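Local coordinates for protein N-acetylglucosamine-specific lectin (Saxidomus purpuratus, PDB 6A7T) that binds N-acetylglucosamine as a C-type lectin that recognises its sugar independently of calcium, at residues L40-E43 against T44-W48; E70-F73 against I74-V77; A95-S98 against E99-I103. All coordinates share one frame; numbering follows the deposited sequence.

Contact 1 (L40-E43 against T44-W48); sequences LFDE and TERGW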
loop_
_atom_site.group_PDB
_atom_site.type_symbol
_atom_site.label_atom_id
_atom_site.label_comp_id
_atom_site.label_asym_id
_atom_site.label_seq_id
_atom_site.Cartn_x
_atom_site.Cartn_y
_atom_site.Cartn_z
ATOM N N LEU A 40 -11.110 7.500 -0.640
ATOM C CA LEU A 40 -11.946 8.627 -1.035
ATOM C C LEU A 40 -12.263 9.440 0.211
ATOM O O LEU A 40 -12.886 8.911 1.137
ATOM C CB LEU A 40 -13.241 8.088 -1.652
ATOM C CG LEU A 40 -14.240 9.174 -2.107
ATOM C CD1 LEU A 40 -13.672 10.017 -3.212
ATOM C CD2 LEU A 40 -15.542 8.560 -2.552
ATOM N N PHE A 41 -11.842 10.709 0.215
ATOM C CA PHE A 41 -12.176 11.667 1.243
ATOM C C PHE A 41 -13.417 12.411 0.760
ATOM O O PHE A 41 -13.298 13.395 0.009
ATOM C CB PHE A 41 -10.952 12.541 1.533
ATOM C CG PHE A 41 -9.777 11.765 2.067
ATOM C CD1 PHE A 41 -8.920 11.086 1.205
ATOM C CD2 PHE A 41 -9.484 11.736 3.436
ATOM C CE1 PHE A 41 -7.816 10.392 1.690
ATOM C CE2 PHE A 41 -8.401 11.019 3.914
ATOM C CZ PHE A 41 -7.560 10.359 3.046
ATOM N N ASP A 42 -14.567 11.822 1.050
ATOM C CA ASP A 42 -15.806 12.299 0.449
ATOM C C ASP A 42 -16.395 13.437 1.289
ATOM O O ASP A 42 -16.578 13.289 2.490
ATOM C CB ASP A 42 -16.809 11.175 0.246
ATOM C CG ASP A 42 -17.897 11.601 -0.742
ATOM O OD1 ASP A 42 -17.649 11.585 -1.981
ATOM O OD2 ASP A 42 -18.946 12.022 -0.285
ATOM N N GLU A 43 -16.738 14.543 0.622
ATOM C CA GLU A 43 -17.113 15.753 1.323
ATOM C C GLU A 43 -18.626 15.924 1.413
ATOM O O GLU A 43 -19.102 16.940 1.978
ATOM C CB GLU A 43 -16.438 16.923 0.635
ATOM C CG GLU A 43 -14.935 16.831 0.776
ATOM C CD GLU A 43 -14.203 18.081 0.360
ATOM O OE1 GLU A 43 -14.809 18.864 -0.417
ATOM O OE2 GLU A 43 -13.061 18.265 0.830
ATOM N N THR A 44 -19.384 14.980 0.886
ATOM C CA THR A 44 -20.838 14.996 1.059
ATOM C C THR A 44 -21.156 14.616 2.510
ATOM O O THR A 44 -20.623 13.672 3.037
ATOM C CB THR A 44 -21.590 14.055 0.126
ATOM O OG1 THR A 44 -21.419 14.516 -1.215
ATOM C CG2 THR A 44 -23.068 13.972 0.416
ATOM N N GLU A 45 -22.010 15.397 3.159
ATOM C CA GLU A 45 -22.263 15.206 4.591
ATOM C C GLU A 45 -23.440 14.256 4.792
ATOM O O GLU A 45 -24.529 14.464 4.191
ATOM C CB GLU A 45 -22.577 16.555 5.242
ATOM C CG GLU A 45 -21.390 17.489 5.254
ATOM C CD GLU A 45 -21.697 18.817 5.902
ATOM O OE1 GLU A 45 -22.611 19.509 5.402
ATOM O OE2 GLU A 45 -21.034 19.140 6.892
ATOM N N ARG A 46 -23.159 13.143 5.482
ATOM C CA ARG A 46 -24.106 12.046 5.716
ATOM C C ARG A 46 -23.927 11.558 7.153
ATOM O O ARG A 46 -22.854 11.694 7.736
ATOM C CB ARG A 46 -23.830 10.855 4.792
ATOM C CG ARG A 46 -23.639 11.155 3.312
ATOM C CD ARG A 46 -23.200 9.889 2.581
ATOM N NE ARG A 46 -22.962 10.095 1.167
ATOM C CZ ARG A 46 -21.811 10.539 0.670
ATOM N NH1 ARG A 46 -20.814 10.795 1.478
ATOM N NH2 ARG A 46 -21.663 10.716 -0.628
ATOM N N GLY A 47 -24.993 10.983 7.740
ATOM C CA GLY A 47 -24.910 10.306 8.991
ATOM C C GLY A 47 -23.973 9.120 8.874
ATOM O O GLY A 47 -23.595 8.763 7.775
ATOM N N TRP A 48 -23.532 8.586 10.009
ATOM C CA TRP A 48 -22.487 7.541 9.988
ATOM C C TRP A 48 -22.998 6.309 9.254
ATOM O O TRP A 48 -22.266 5.784 8.404
ATOM C CB TRP A 48 -22.031 7.205 11.392
ATOM C CG TRP A 48 -20.913 6.222 11.444
ATOM C CD1 TRP A 48 -19.591 6.537 11.535
ATOM C CD2 TRP A 48 -20.990 4.793 11.441
ATOM N NE1 TRP A 48 -18.846 5.403 11.631
ATOM C CE2 TRP A 48 -19.685 4.315 11.551
ATOM C CE3 TRP A 48 -22.044 3.871 11.366
ATOM C CZ2 TRP A 48 -19.406 2.959 11.531
ATOM C CZ3 TRP A 48 -21.771 2.525 11.481
ATOM C CH2 TRP A 48 -20.456 2.075 11.510
#
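Asp42 and Arg46 meet round a corner of the chain, carboxylate to guanidinium. One oxygen, Asp42 OD2, takes all three hydrogen bonds across the contact. Arg46 grips it end-on with two nitrogens, NH1 at 2.8 Å from Asp42 OD2 and NH2 at 3.0 Å from the same atom. This salt bridge is lopsided, because both nitrogens use one oxygen. The oxygen lies close to the guanidinium plane. The donors, however, come from above the carboxylate plane, and the two planes are 40° apart.

Asp42 can be followed outward from its backbone. CB points toward the 44-48 segment. CG swings anti to the backbone N (chi1 -163°) and sits at the edge of the guanidinium, 3.8 Å from Arg46 NH1. OD2 also accepts the backbone N-H of Thr44, with Thr44 N 3.2 Å from Asp42 OD2. Three N-H groups therefore converge on this atom, which probably stabilises the charged carboxylate.

The contact lies where strand 37-43 of the C-type lectin fold ends. The chain turns at Thr44 and runs through the short strand 45-46 to Gly47, the N-cap position of helix 48-57. Strand 37-43 pairs with strand 148-154, and Asp42 bonds through its backbone to Ser150.

Thr44 packs beside the salt bridge. Thr44 CB lies over one face of the Arg46 guanidinium, offset toward the rim. The same Thr44 CB is 3.4 Å from Asp42 OD2. The Arg46 side chain is extended from CG to NE and crosses that of Asp42 at about a right angle. Arg46 also makes a cation-pi contact with Phe54 of helix 48-57. The CB bond of Glu43 points away from the 44-48 segment.

Contact 2 (E70-F73 against I74-V77); sequences EDDF and IRGV. With CA (calcium ion), chain C.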
loop_
_atom_site.group_PDB
_atom_site.type_symbol
_atom_site.label_atom_id
_atom_site.label_comp_id
_atom_site.label_asym_id
_atom_site.label_seq_id
_atom_site.Cartn_x
_atom_site.Cartn_y
_atom_site.Cartn_z
ATOM N N GLU A 70 -0.716 4.394 8.466
ATOM C CA GLU A 70 -1.986 4.725 7.755
ATOM C C GLU A 70 -2.620 5.937 8.412
ATOM O O GLU A 70 -3.210 6.811 7.734
ATOM C CB GLU A 70 -2.929 3.512 7.750
ATOM C CG GLU A 70 -4.207 3.715 6.903
ATOM C CD GLU A 70 -5.126 2.500 6.892
ATOM O OE1 GLU A 70 -5.988 2.449 6.023
ATOM O OE2 GLU A 70 -4.960 1.549 7.719
ATOM N N ASP A 71 -2.528 5.981 9.738
ATOM C CA ASP A 71 -3.037 7.087 10.524
ATOM C C ASP A 71 -2.383 8.382 10.032
ATOM O O ASP A 71 -3.067 9.386 9.820
ATOM C CB ASP A 71 -2.786 6.844 12.002
ATOM C CG ASP A 71 -3.300 7.925 12.918
ATOM O OD1 ASP A 71 -4.502 8.119 12.996
ATOM O OD2 ASP A 71 -2.415 8.567 13.600
ATOM N N ASP A 72 -1.073 8.330 9.822
ATOM C CA ASP A 72 -0.327 9.513 9.399
ATOM C C ASP A 72 -0.795 9.962 8.013
ATOM O O ASP A 72 -0.994 11.172 7.762
ATOM C CB ASP A 72 1.196 9.270 9.490
ATOM C CG ASP A 72 1.777 9.179 10.914
ATOM O OD1 ASP A 72 1.089 9.560 11.892
ATOM O OD2 ASP A 72 2.956 8.684 11.058
ATOM N N PHE A 73 -0.941 9.024 7.085
ATOM C CA PHE A 73 -1.401 9.301 5.777
ATOM C C PHE A 73 -2.727 10.050 5.875
ATOM O O PHE A 73 -2.917 11.062 5.240
ATOM C CB PHE A 73 -1.558 8.018 4.945
ATOM C CG PHE A 73 -2.408 8.207 3.730
ATOM C CD1 PHE A 73 -1.959 8.965 2.658
ATOM C CD2 PHE A 73 -3.691 7.664 3.683
ATOM C CE1 PHE A 73 -2.774 9.192 1.550
ATOM C CE2 PHE A 73 -4.493 7.885 2.576
ATOM C CZ PHE A 73 -4.032 8.625 1.511
ATOM N N ILE A 74 -3.691 9.499 6.630
ATOM C CA ILE A 74 -5.030 10.092 6.687
ATOM C C ILE A 74 -4.923 11.508 7.247
ATOM O O ILE A 74 -5.525 12.432 6.696
ATOM C CB ILE A 74 -5.976 9.206 7.503
ATOM C CG1 ILE A 74 -6.243 7.893 6.768
ATOM C CG2 ILE A 74 -7.250 9.955 7.840
ATOM C CD1 ILE A 74 -6.823 6.798 7.621
ATOM N N ARG A 75 -4.164 11.657 8.341
ATOM C CA ARG A 75 -4.018 12.947 8.975
ATOM C C ARG A 75 -3.437 13.941 7.965
ATOM O O ARG A 75 -3.844 15.108 7.953
ATOM C CB ARG A 75 -3.180 12.851 10.241
ATOM C CG ARG A 75 -3.169 14.172 11.005
ATOM C CD ARG A 75 -2.410 14.082 12.302
ATOM N NE ARG A 75 -3.037 13.186 13.245
ATOM C CZ ARG A 75 -2.725 11.920 13.445
ATOM N NH1 ARG A 75 -1.662 11.372 12.900
ATOM N NH2 ARG A 75 -3.534 11.208 14.216
ATOM N N GLY A 76 -2.457 13.483 7.181
ATOM C CA GLY A 76 -1.834 14.332 6.119
ATOM C C GLY A 76 -2.835 14.962 5.171
ATOM O O GLY A 76 -2.683 16.136 4.808
ATOM N N VAL A 77 -3.866 14.211 4.766
ATOM C CA VAL A 77 -4.887 14.700 3.877
ATOM C C VAL A 77 -5.850 15.620 4.642
ATOM O O VAL A 77 -6.049 16.795 4.249
ATOM C CB VAL A 77 -5.631 13.537 3.185
ATOM C CG1 VAL A 77 -6.735 14.047 2.272
ATOM C CG2 VAL A 77 -4.669 12.666 2.383
HETATM CA CA CA C . -6.854 0.233 6.416
HETATM O O HOH W 1 0.857 12.526 11.837
HETATM O O HOH W 2 -4.825 -0.846 5.499
HETATM O O HOH W 3 -7.807 -1.964 5.745
#
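Asp71 and Arg75, one turn apart, are joined by an i to i+4 salt bridge on helix 68-78 of the C-type lectin fold. The charged groups form a network. Asp71 OD2 accepts Arg75 NH2 at 2.9 Å and Arg75 NH1 at 3.0 Å. Both nitrogens come from the same face of the carboxylate, with NH2 on the syn side. The oxygen lies at the guanidinium edge, and the two planes are 68° apart. Arg75 reaches back because its chain bends at chi3 (-65°). Asp72 OD1 makes a longer salt bridge to Arg75 NH1, 3.4 Å. Outside partners fix the ends further: Tyr127 OH bonds Asp71 OD1, and the Trp135 carbonyl takes Arg75 NH2.

Backbone bonds follow the alpha-helical pattern. Ile74 N, Arg75 N and Gly76 N bond to the carbonyls of Glu70, Asp71 and Asp72. The bond from Val77 N to Phe73 O is weak.

The apolar contacts involve Phe73, Ile74 and Val77. Phe73 and Val77 run side by side, with Phe73 CE1 4.0 Å from Val77 CG2. Ile74 CD1 lies 4.1 Å from Glu70 CG.

Glu70 serves the metal. Its extended chain carries both oxygens to the calcium ion, with Glu70 OE1 2.4 Å from the ion. Thr64, Glu66, Glu153 and two waters also bind the ion, and Tyr39 OH bonds Glu70 OE1. On the salt-bridge side, a water donates to Asp72 OD1 and accepts from Arg75 NH1, 3.0 Å from each of these atoms.

Contact 3 (A95-S98 against E99-I103); sequences AEHS and EYRWI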
loop_
_atom_site.group_PDB
_atom_site.type_symbol
_atom_site.label_atom_id
_atom_site.label_comp_id
_atom_site.label_asym_id
_atom_site.label_seq_id
_atom_site.Cartn_x
_atom_site.Cartn_y
_atom_site.Cartn_z
ATOM N N ALA A 95 -21.468 -4.685 20.170
ATOM C CA ALA A 95 -22.175 -4.971 21.399
ATOM C C ALA A 95 -21.712 -6.330 21.936
ATOM O O ALA A 95 -21.663 -6.521 23.187
ATOM C CB ALA A 95 -23.652 -4.869 21.218
ATOM N N GLU A 96 -21.490 -7.312 21.056
ATOM C CA GLU A 96 -21.078 -8.638 21.547
ATOM C C GLU A 96 -19.719 -8.556 22.274
ATOM O O GLU A 96 -19.552 -9.160 23.367
ATOM C CB GLU A 96 -21.061 -9.669 20.420
ATOM C CG GLU A 96 -22.452 -10.018 19.929
ATOM C CD GLU A 96 -23.026 -9.175 18.786
ATOM O OE1 GLU A 96 -22.537 -8.010 18.564
ATOM O OE2 GLU A 96 -24.025 -9.636 18.164
ATOM N N HIS A 97 -18.742 -7.858 21.671
ATOM C CA HIS A 97 -17.419 -7.735 22.256
ATOM C C HIS A 97 -17.425 -6.717 23.397
ATOM O O HIS A 97 -16.561 -6.795 24.293
ATOM C CB HIS A 97 -16.370 -7.284 21.242
ATOM C CG HIS A 97 -15.910 -8.316 20.299
ATOM N ND1 HIS A 97 -15.180 -9.415 20.680
ATOM C CD2 HIS A 97 -16.014 -8.357 18.955
ATOM C CE1 HIS A 97 -14.873 -10.100 19.606
ATOM N NE2 HIS A 97 -15.378 -9.468 18.546
ATOM N N SER A 98 -18.382 -5.784 23.375
ATOM C CA SER A 98 -18.506 -4.698 24.354
ATOM C C SER A 98 -17.266 -3.794 24.274
ATOM O O SER A 98 -16.626 -3.449 25.269
ATOM C CB SER A 98 -18.745 -5.238 25.761
ATOM O OG SER A 98 -19.770 -4.519 26.461
ATOM N N GLU A 99 -16.923 -3.398 23.055
ATOM C CA GLU A 99 -15.887 -2.459 22.853
ATOM C C GLU A 99 -15.966 -1.929 21.432
ATOM O O GLU A 99 -16.651 -2.476 20.636
ATOM C CB GLU A 99 -14.520 -3.103 23.046
ATOM C CG GLU A 99 -14.141 -4.170 22.071
ATOM C CD GLU A 99 -12.928 -4.965 22.512
ATOM O OE1 GLU A 99 -12.565 -4.843 23.701
ATOM O OE2 GLU A 99 -12.314 -5.648 21.678
ATOM N N TYR A 100 -15.159 -0.918 21.142
ATOM C CA TYR A 100 -15.031 -0.445 19.785
ATOM C C TYR A 100 -14.222 -1.451 18.941
ATOM O O TYR A 100 -13.153 -1.978 19.301
ATOM C CB TYR A 100 -14.485 1.004 19.785
ATOM C CG TYR A 100 -15.449 2.016 20.332
ATOM C CD1 TYR A 100 -16.390 2.636 19.524
ATOM C CD2 TYR A 100 -15.433 2.383 21.678
ATOM C CE1 TYR A 100 -17.302 3.551 20.004
ATOM C CE2 TYR A 100 -16.342 3.291 22.182
ATOM C CZ TYR A 100 -17.315 3.849 21.365
ATOM O OH TYR A 100 -18.275 4.704 21.782
ATOM N N ARG A 101 -14.727 -1.703 17.722
ATOM C CA ARG A 101 -14.135 -2.557 16.725
ATOM C C ARG A 101 -14.236 -1.869 15.345
ATOM O O ARG A 101 -15.126 -1.061 15.111
ATOM C CB ARG A 101 -14.876 -3.899 16.644
ATOM C CG ARG A 101 -14.961 -4.672 17.954
ATOM C CD ARG A 101 -13.639 -5.217 18.416
ATOM N NE ARG A 101 -13.177 -6.346 17.625
ATOM C CZ ARG A 101 -12.614 -7.452 18.124
ATOM N NH1 ARG A 101 -12.308 -7.493 19.405
ATOM N NH2 ARG A 101 -12.379 -8.493 17.328
ATOM N N TRP A 102 -13.317 -2.220 14.470
ATOM C CA TRP A 102 -13.441 -1.828 13.073
ATOM C C TRP A 102 -14.633 -2.556 12.469
ATOM O O TRP A 102 -15.014 -3.609 12.927
ATOM C CB TRP A 102 -12.163 -2.115 12.291
ATOM C CG TRP A 102 -10.993 -1.344 12.809
ATOM C CD1 TRP A 102 -9.833 -1.856 13.309
ATOM C CD2 TRP A 102 -10.853 0.079 12.872
ATOM N NE1 TRP A 102 -8.968 -0.859 13.691
ATOM C CE2 TRP A 102 -9.585 0.337 13.455
ATOM C CE3 TRP A 102 -11.684 1.156 12.528
ATOM C CZ2 TRP A 102 -9.131 1.636 13.654
ATOM C CZ3 TRP A 102 -11.250 2.436 12.775
ATOM C CH2 TRP A 102 -9.989 2.665 13.350
ATOM N N ILE A 103 -15.184 -1.984 11.403
ATOM C CA ILE A 103 -16.448 -2.524 10.864
ATOM C C ILE A 103 -16.263 -3.873 10.157
ATOM O O ILE A 103 -17.273 -4.537 9.930
ATOM C CB ILE A 103 -17.142 -1.521 9.940
ATOM C CG1 ILE A 103 -16.221 -1.106 8.802
ATOM C CG2 ILE A 103 -17.729 -0.369 10.751
ATOM C CD1 ILE A 103 -16.960 -0.440 7.654
#
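His97, Glu99 and Arg101 build this contact at the surface. The guanidinium of Arg101 lies flat over one face of the His97 imidazole. The group centres are 3.6 Å apart and the planes differ by 12°. Arg101 NH1 sits above the ring centre. His97 NE2 in turn lies over the middle of the guanidinium, 3.4 Å from Arg101 CZ. This is stacking, with no hydrogen bond between the two groups.

Two bends place Arg101 there, at chi2 (-69°) and chi3 (-73°). They fold the chain back toward the loop. Here strand 86-94 turns into the antiparallel edge strand 99-102 of the C-type lectin fold. Ser98 and Glu99 both face Asp94, forming a G1 beta bulge. Asp94 OD1 also accepts the backbone N-H of His97.

Glu99 holds the guanidinium by its edge. Arg101 NH1 bonds Glu99 OE2 at 2.9 Å in a salt bridge, and the oxygen lies in the guanidinium plane. Farther back, Glu99 CG packs 3.9 Å from His97 CB. Arg101 NE bonds the carbonyl of Gly105.

In the fold
Contact 2 holds calcium through Glu70, while contacts 1 and 3 lie farther from the ion. Contacts 1 and 2 have centres about 17 Å apart but touch through Phe41. Phe41 CZ is 3.7 Å from Val77 CB, so strand 37-43 packs against helix 68-78. Contact 1 also meets contact 3, with Trp48 CH2 3.7 Å from Ile103 CG2; their centres are about 22 Å apart. Contacts 2 and 3 lie on opposite sides of the chain's centre, with nearest atoms about 7 Å apart. The Arg101 side chain is about 14 Å from a calcium ion. The Arg46 side chain is about 12 Å from that of His140, which binds N-acetylglucosamine, though no sugar is bound to this chain here.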